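Local coordinates for hypothetical protein aq_1494 (Aquifex aeolicus, PDB 2EGI) that probably hydrolyses fatty acyl-CoA thioesters, as a hot-dog-fold member of the 4-hydroxybenzoyl-CoA thioesterase family, at residues P2-R7 with E74-L79; S83-T88 with I115-K120. All coordinates share one frame; numbering follows the deposited sequence.

Contact 1: residues P2-R7 with E74-L79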
loop_
_atom_site.group_PDB
_atom_site.type_symbol
_atom_site.label_atom_id
_atom_site.label_comp_id
_atom_site.label_asym_id
_atom_site.label_seq_id
_atom_site.Cartn_x
_atom_site.Cartn_y
_atom_site.Cartn_z
ATOM N N PRO B 2 4.142 -16.038 -22.247
ATOM C CA PRO B 2 3.708 -14.632 -22.430
ATOM C C PRO B 2 2.271 -14.437 -21.957
ATOM O O PRO B 2 1.353 -14.257 -22.767
ATOM C CB PRO B 2 3.853 -14.329 -23.908
ATOM C CG PRO B 2 5.059 -15.194 -24.254
ATOM C CD PRO B 2 4.825 -16.510 -23.466
ATOM N N PHE B 3 2.093 -14.478 -20.637
ATOM C CA PHE B 3 0.793 -14.328 -20.005
ATOM C C PHE B 3 0.466 -12.861 -19.820
ATOM O O PHE B 3 1.273 -12.110 -19.285
ATOM C CB PHE B 3 0.792 -15.011 -18.635
ATOM C CG PHE B 3 -0.523 -14.913 -17.911
ATOM C CD1 PHE B 3 -1.595 -15.727 -18.272
ATOM C CD2 PHE B 3 -0.692 -13.998 -16.875
ATOM C CE1 PHE B 3 -2.815 -15.631 -17.613
ATOM C CE2 PHE B 3 -1.902 -13.891 -16.212
ATOM C CZ PHE B 3 -2.970 -14.712 -16.580
ATOM N N ILE B 4 -0.726 -12.465 -20.248
ATOM C CA ILE B 4 -1.156 -11.086 -20.111
ATOM C C ILE B 4 -2.096 -10.872 -18.925
ATOM O O ILE B 4 -3.072 -11.591 -18.752
ATOM C CB ILE B 4 -1.895 -10.590 -21.364
ATOM C CG1 ILE B 4 -0.998 -10.729 -22.596
ATOM C CG2 ILE B 4 -2.322 -9.132 -21.159
ATOM C CD1 ILE B 4 -1.646 -10.232 -23.878
ATOM N N TYR B 5 -1.787 -9.866 -18.119
ATOM C CA TYR B 5 -2.608 -9.505 -16.974
ATOM C C TYR B 5 -3.064 -8.060 -17.172
ATOM O O TYR B 5 -2.240 -7.157 -17.318
ATOM C CB TYR B 5 -1.814 -9.610 -15.678
ATOM C CG TYR B 5 -2.604 -9.160 -14.481
ATOM C CD1 TYR B 5 -3.805 -9.783 -14.145
ATOM C CD2 TYR B 5 -2.156 -8.114 -13.685
ATOM C CE1 TYR B 5 -4.540 -9.376 -13.043
ATOM C CE2 TYR B 5 -2.882 -7.697 -12.573
ATOM C CZ TYR B 5 -4.073 -8.335 -12.256
ATOM O OH TYR B 5 -4.774 -7.950 -11.136
ATOM N N ARG B 6 -4.374 -7.855 -17.160
ATOM C CA ARG B 6 -4.971 -6.541 -17.381
ATOM C C ARG B 6 -5.446 -5.913 -16.077
ATOM O O ARG B 6 -6.056 -6.593 -15.243
ATOM C CB ARG B 6 -6.151 -6.680 -18.355
ATOM C CG ARG B 6 -5.792 -7.468 -19.608
ATOM C CD ARG B 6 -6.978 -7.677 -20.539
ATOM N NE ARG B 6 -6.574 -8.456 -21.707
ATOM C CZ ARG B 6 -6.254 -9.746 -21.677
ATOM N NH1 ARG B 6 -6.299 -10.420 -20.537
ATOM N NH2 ARG B 6 -5.856 -10.355 -22.783
ATOM N N ARG B 7 -5.172 -4.618 -15.915
ATOM C CA ARG B 7 -5.548 -3.893 -14.702
ATOM C C ARG B 7 -5.630 -2.385 -14.978
ATOM O O ARG B 7 -5.000 -1.876 -15.904
ATOM C CB ARG B 7 -4.505 -4.175 -13.597
ATOM C CG ARG B 7 -4.766 -3.546 -12.225
ATOM C CD ARG B 7 -5.449 -4.461 -11.216
ATOM N NE ARG B 7 -4.886 -4.301 -9.876
ATOM C CZ ARG B 7 -4.758 -3.136 -9.246
ATOM N NH1 ARG B 7 -5.154 -2.010 -9.820
ATOM N NH2 ARG B 7 -4.224 -3.088 -8.036
ATOM N N GLU B 74 -1.243 -3.130 -19.001
ATOM C CA GLU B 74 -1.097 -4.578 -19.013
ATOM C C GLU B 74 0.254 -4.990 -18.466
ATOM O O GLU B 74 1.259 -4.311 -18.666
ATOM C CB GLU B 74 -1.234 -5.153 -20.433
ATOM C CG GLU B 74 -2.560 -4.862 -21.132
ATOM C CD GLU B 74 -2.717 -5.635 -22.444
ATOM O OE1 GLU B 74 -1.693 -5.920 -23.102
ATOM O OE2 GLU B 74 -3.867 -5.945 -22.824
ATOM N N VAL B 75 0.259 -6.106 -17.751
ATOM C CA VAL B 75 1.488 -6.652 -17.218
ATOM C C VAL B 75 1.686 -7.945 -17.997
ATOM O O VAL B 75 0.854 -8.848 -17.946
ATOM C CB VAL B 75 1.383 -6.983 -15.705
ATOM C CG1 VAL B 75 2.661 -7.661 -15.235
ATOM C CG2 VAL B 75 1.150 -5.719 -14.902
ATOM N N HIS B 76 2.766 -8.021 -18.756
ATOM C CA HIS B 76 3.047 -9.236 -19.509
ATOM C C HIS B 76 4.140 -9.990 -18.750
ATOM O O HIS B 76 5.212 -9.438 -18.522
ATOM C CB HIS B 76 3.518 -8.888 -20.924
ATOM C CG HIS B 76 2.459 -8.267 -21.780
ATOM N ND1 HIS B 76 2.579 -8.159 -23.152
ATOM C CD2 HIS B 76 1.259 -7.723 -21.467
ATOM C CE1 HIS B 76 1.500 -7.578 -23.641
ATOM N NE2 HIS B 76 0.682 -7.302 -22.639
ATOM N N LEU B 77 3.882 -11.233 -18.348
ATOM C CA LEU B 77 4.910 -11.959 -17.618
ATOM C C LEU B 77 5.405 -13.177 -18.353
ATOM O O LEU B 77 4.651 -13.869 -19.017
ATOM C CB LEU B 77 4.447 -12.342 -16.202
ATOM C CG LEU B 77 3.700 -13.610 -15.761
ATOM C CD1 LEU B 77 4.414 -14.907 -16.142
ATOM C CD2 LEU B 77 3.583 -13.531 -14.249
ATOM N N ASN B 78 6.696 -13.428 -18.214
ATOM C CA ASN B 78 7.340 -14.547 -18.864
ATOM C C ASN B 78 8.194 -15.280 -17.867
ATOM O O ASN B 78 8.543 -14.747 -16.815
ATOM C CB ASN B 78 8.225 -14.048 -20.003
ATOM C CG ASN B 78 7.435 -13.377 -21.099
ATOM O OD1 ASN B 78 6.831 -14.038 -21.943
ATOM N ND2 ASN B 78 7.419 -12.053 -21.087
ATOM N N LEU B 79 8.530 -16.512 -18.213
ATOM C CA LEU B 79 9.374 -17.350 -17.377
ATOM C C LEU B 79 10.789 -17.209 -17.917
ATOM O O LEU B 79 11.062 -17.568 -19.060
ATOM C CB LEU B 79 8.916 -18.807 -17.464
ATOM C CG LEU B 79 9.765 -19.867 -16.764
ATOM C CD1 LEU B 79 9.809 -19.617 -15.259
ATOM C CD2 LEU B 79 9.162 -21.233 -17.061
#
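An antiparallel ladder joins strand 3-8 to strand 72-82, with Phe-3 facing Leu-77 and Tyr-5 facing Val-75 as hydrogen-bonded pairs. Leu-77 N gives its hydrogen to Phe-3 O at 2.9 Å, and Val-75 N to Tyr-5 O at 2.7 Å, with return bonds in both pairs. In the hot-dog fold the sheet wraps a long helix, here 22-39, and Phe-3 and Tyr-5 turn their rings to that side, both touching Glu-35, while Tyr-5 OH is hydrogen-bonded to Glu-31. The other face carries Ile-4, Arg-6, Glu-74 and His-76. Ile-4 CG1, set anti to the carbonyl carbon (chi1 -58°), makes a CH-pi contact over one face of the His-76 imidazole, 4.0 Å from its centroid, and Ile-4 CG2 touches Glu-74 CD at 3.7 Å. His-76 NE2 donates within the ring plane to Glu-74 OE1 (2.8 Å, 170° at the hydrogen), meeting that oxygen from above the carboxylate plane. A leucine in place of His-76 would probably leave Glu-74 OE1 without this donor and its carboxylate freer to turn. Glu-74 OE2 and Arg-6 NE, 3.9 Å apart, form a long salt bridge of charges alone, no N-H aimed at the oxygen, guanidinium and carboxylate planes 87° apart.

Contact 2: residues S83-T88 with I115-K120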
loop_
_atom_site.group_PDB
_atom_site.type_symbol
_atom_site.label_atom_id
_atom_site.label_comp_id
_atom_site.label_asym_id
_atom_site.label_seq_id
_atom_site.Cartn_x
_atom_site.Cartn_y
_atom_site.Cartn_z
ATOM N N SER B 83 15.063 -23.767 -12.577
ATOM C CA SER B 83 16.022 -24.752 -12.103
ATOM C C SER B 83 15.264 -25.667 -11.147
ATOM O O SER B 83 14.053 -25.521 -10.991
ATOM C CB SER B 83 17.191 -24.068 -11.395
ATOM O OG SER B 83 16.735 -23.220 -10.366
ATOM N N ARG B 84 15.943 -26.606 -10.500
ATOM C CA ARG B 84 15.216 -27.501 -9.613
ATOM C C ARG B 84 14.758 -26.845 -8.328
ATOM O O ARG B 84 13.847 -27.344 -7.666
ATOM C CB ARG B 84 16.028 -28.757 -9.282
ATOM C CG ARG B 84 17.383 -28.522 -8.665
ATOM C CD ARG B 84 17.710 -29.602 -7.624
ATOM N NE ARG B 84 17.138 -30.918 -7.918
ATOM C CZ ARG B 84 17.337 -31.605 -9.042
ATOM N NH1 ARG B 84 18.099 -31.108 -10.010
ATOM N NH2 ARG B 84 16.786 -32.805 -9.191
ATOM N N PHE B 85 15.379 -25.725 -7.977
ATOM C CA PHE B 85 15.010 -25.031 -6.753
ATOM C C PHE B 85 14.421 -23.643 -6.939
ATOM O O PHE B 85 13.635 -23.187 -6.115
ATOM C CB PHE B 85 16.213 -24.954 -5.817
ATOM C CG PHE B 85 16.570 -26.269 -5.203
ATOM C CD1 PHE B 85 15.604 -27.015 -4.534
ATOM C CD2 PHE B 85 17.863 -26.765 -5.289
ATOM C CE1 PHE B 85 15.920 -28.235 -3.956
ATOM C CE2 PHE B 85 18.193 -27.983 -4.714
ATOM C CZ PHE B 85 17.219 -28.722 -4.046
ATOM N N THR B 86 14.785 -22.966 -8.019
ATOM C CA THR B 86 14.258 -21.634 -8.232
ATOM C C THR B 86 13.662 -21.436 -9.620
ATOM O O THR B 86 13.894 -22.225 -10.535
ATOM C CB THR B 86 15.359 -20.565 -8.017
ATOM O OG1 THR B 86 16.281 -20.595 -9.113
ATOM C CG2 THR B 86 16.122 -20.828 -6.722
ATOM N N PHE B 87 12.863 -20.382 -9.753
ATOM C CA PHE B 87 12.267 -20.016 -11.025
ATOM C C PHE B 87 12.181 -18.501 -11.034
ATOM O O PHE B 87 11.931 -17.878 -10.000
ATOM C CB PHE B 87 10.887 -20.654 -11.223
ATOM C CG PHE B 87 9.872 -20.306 -10.167
ATOM C CD1 PHE B 87 9.890 -20.935 -8.931
ATOM C CD2 PHE B 87 8.848 -19.402 -10.442
ATOM C CE1 PHE B 87 8.904 -20.677 -7.990
ATOM C CE2 PHE B 87 7.858 -19.138 -9.501
ATOM C CZ PHE B 87 7.883 -19.778 -8.277
ATOM N N THR B 88 12.404 -17.900 -12.192
ATOM C CA THR B 88 12.388 -16.452 -12.277
ATOM C C THR B 88 11.393 -15.969 -13.315
ATOM O O THR B 88 11.300 -16.530 -14.403
ATOM C CB THR B 88 13.807 -15.909 -12.615
ATOM O OG1 THR B 88 14.734 -16.345 -11.611
ATOM C CG2 THR B 88 13.816 -14.384 -12.662
ATOM N N ILE B 115 13.253 -25.409 1.990
ATOM C CA ILE B 115 13.273 -25.260 0.549
ATOM C C ILE B 115 13.306 -26.673 -0.023
ATOM O O ILE B 115 14.252 -27.426 0.217
ATOM C CB ILE B 115 14.543 -24.493 0.096
ATOM C CG1 ILE B 115 14.438 -23.027 0.520
ATOM C CG2 ILE B 115 14.721 -24.606 -1.401
ATOM C CD1 ILE B 115 15.620 -22.176 0.110
ATOM N N VAL B 116 12.267 -27.043 -0.761
ATOM C CA VAL B 116 12.217 -28.370 -1.352
ATOM C C VAL B 116 12.247 -28.234 -2.858
ATOM O O VAL B 116 11.870 -27.206 -3.398
ATOM C CB VAL B 116 10.929 -29.132 -0.952
ATOM C CG1 VAL B 116 10.843 -29.258 0.564
ATOM C CG2 VAL B 116 9.708 -28.413 -1.507
ATOM N N SER B 117 12.703 -29.281 -3.528
ATOM C CA SER B 117 12.774 -29.292 -4.980
ATOM C C SER B 117 11.401 -28.932 -5.540
ATOM O O SER B 117 10.379 -29.394 -5.028
ATOM C CB SER B 117 13.180 -30.682 -5.458
ATOM O OG SER B 117 13.771 -30.612 -6.740
ATOM N N ILE B 118 11.368 -28.097 -6.572
ATOM C CA ILE B 118 10.086 -27.721 -7.155
ATOM C C ILE B 118 9.390 -28.996 -7.617
ATOM O O ILE B 118 9.854 -29.669 -8.538
ATOM C CB ILE B 118 10.246 -26.782 -8.366
ATOM C CG1 ILE B 118 10.890 -25.460 -7.932
ATOM C CG2 ILE B 118 8.886 -26.523 -8.995
ATOM C CD1 ILE B 118 11.109 -24.480 -9.083
ATOM N N PRO B 119 8.264 -29.345 -6.977
ATOM C CA PRO B 119 7.502 -30.548 -7.320
ATOM C C PRO B 119 7.054 -30.545 -8.775
ATOM O O PRO B 119 6.827 -29.485 -9.360
ATOM C CB PRO B 119 6.332 -30.497 -6.347
ATOM C CG PRO B 119 6.103 -29.019 -6.204
ATOM C CD PRO B 119 7.507 -28.497 -6.039
ATOM N N LYS B 120 6.939 -31.737 -9.353
ATOM C CA LYS B 120 6.525 -31.895 -10.747
ATOM C C LYS B 120 5.191 -31.208 -10.996
ATOM O O LYS B 120 4.915 -30.739 -12.101
ATOM C CB LYS B 120 6.416 -33.374 -11.090
#
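Ile-115, in the short strand 114-115, touches the Phe-85 ring through its CG2, 4.0 Å from Phe-85 CD1. From here the chain passes to helix 120-126 of this hot-dog domain, and the connecting loop packs against the turn that leads into strand 86-95. That turn is an ST motif: Ser-83 OG accepts from Thr-86 N. At Val-116 the backbone meets the same aromatic ring, its carbonyl carbon lying at the ring edge, in plane. Ser-117 follows at that edge, with its N 3.4 Å from Phe-85 CE1. Its OG stands anti to its own backbone N (chi1 -156°), a position from which it makes a weak hydrogen bond to Arg-84 O. Arg-84 bends at chi2 (144°), which lays its CD over one face of the Phe-85 ring, toward the rim. Ile-118, just before Pro-119, the N-cap of helix 120-126, brings the strong polar link: its N donates to Arg-84 O at 2.8 Å, nearly straight at the hydrogen (170°), so one carbonyl oxygen serves both Ser-117 and Ile-118. The buried Ile-118 side chain leans across the turn, touching Met-109 of strand 98-111 and Leu-123 of the helix as well. Ile-118 CD1 lies 3.7 Å from Ser-83 O and 3.8 Å from Phe-87 CD1, the Phe-87 and Ile-118 side chains crossing at about a right angle.

Contacts 1 and 2 serve the same sheet, since strands 72-82 and 86-95 are neighbours in it, and their centres lie 22 Å apart. Contact 1 is a strand-to-strand pairing near the surface, its centre about 8 Å from that of the chain; side chains alternate, so that one face carries Arg-6, Glu-74 and His-76 around Ile-4, and the other packs Phe-3 and Tyr-5 on helix 22-39. Contact 2, its centre about 17 Å from that of the chain and partly buried, joins a turn to a loop; there a single carbonyl takes the cross-segment hydrogen bonds, and apolar contacts provide much of the rest. They meet directly where Leu-79 CD1 packs on Thr-88 O at 3.5 Å.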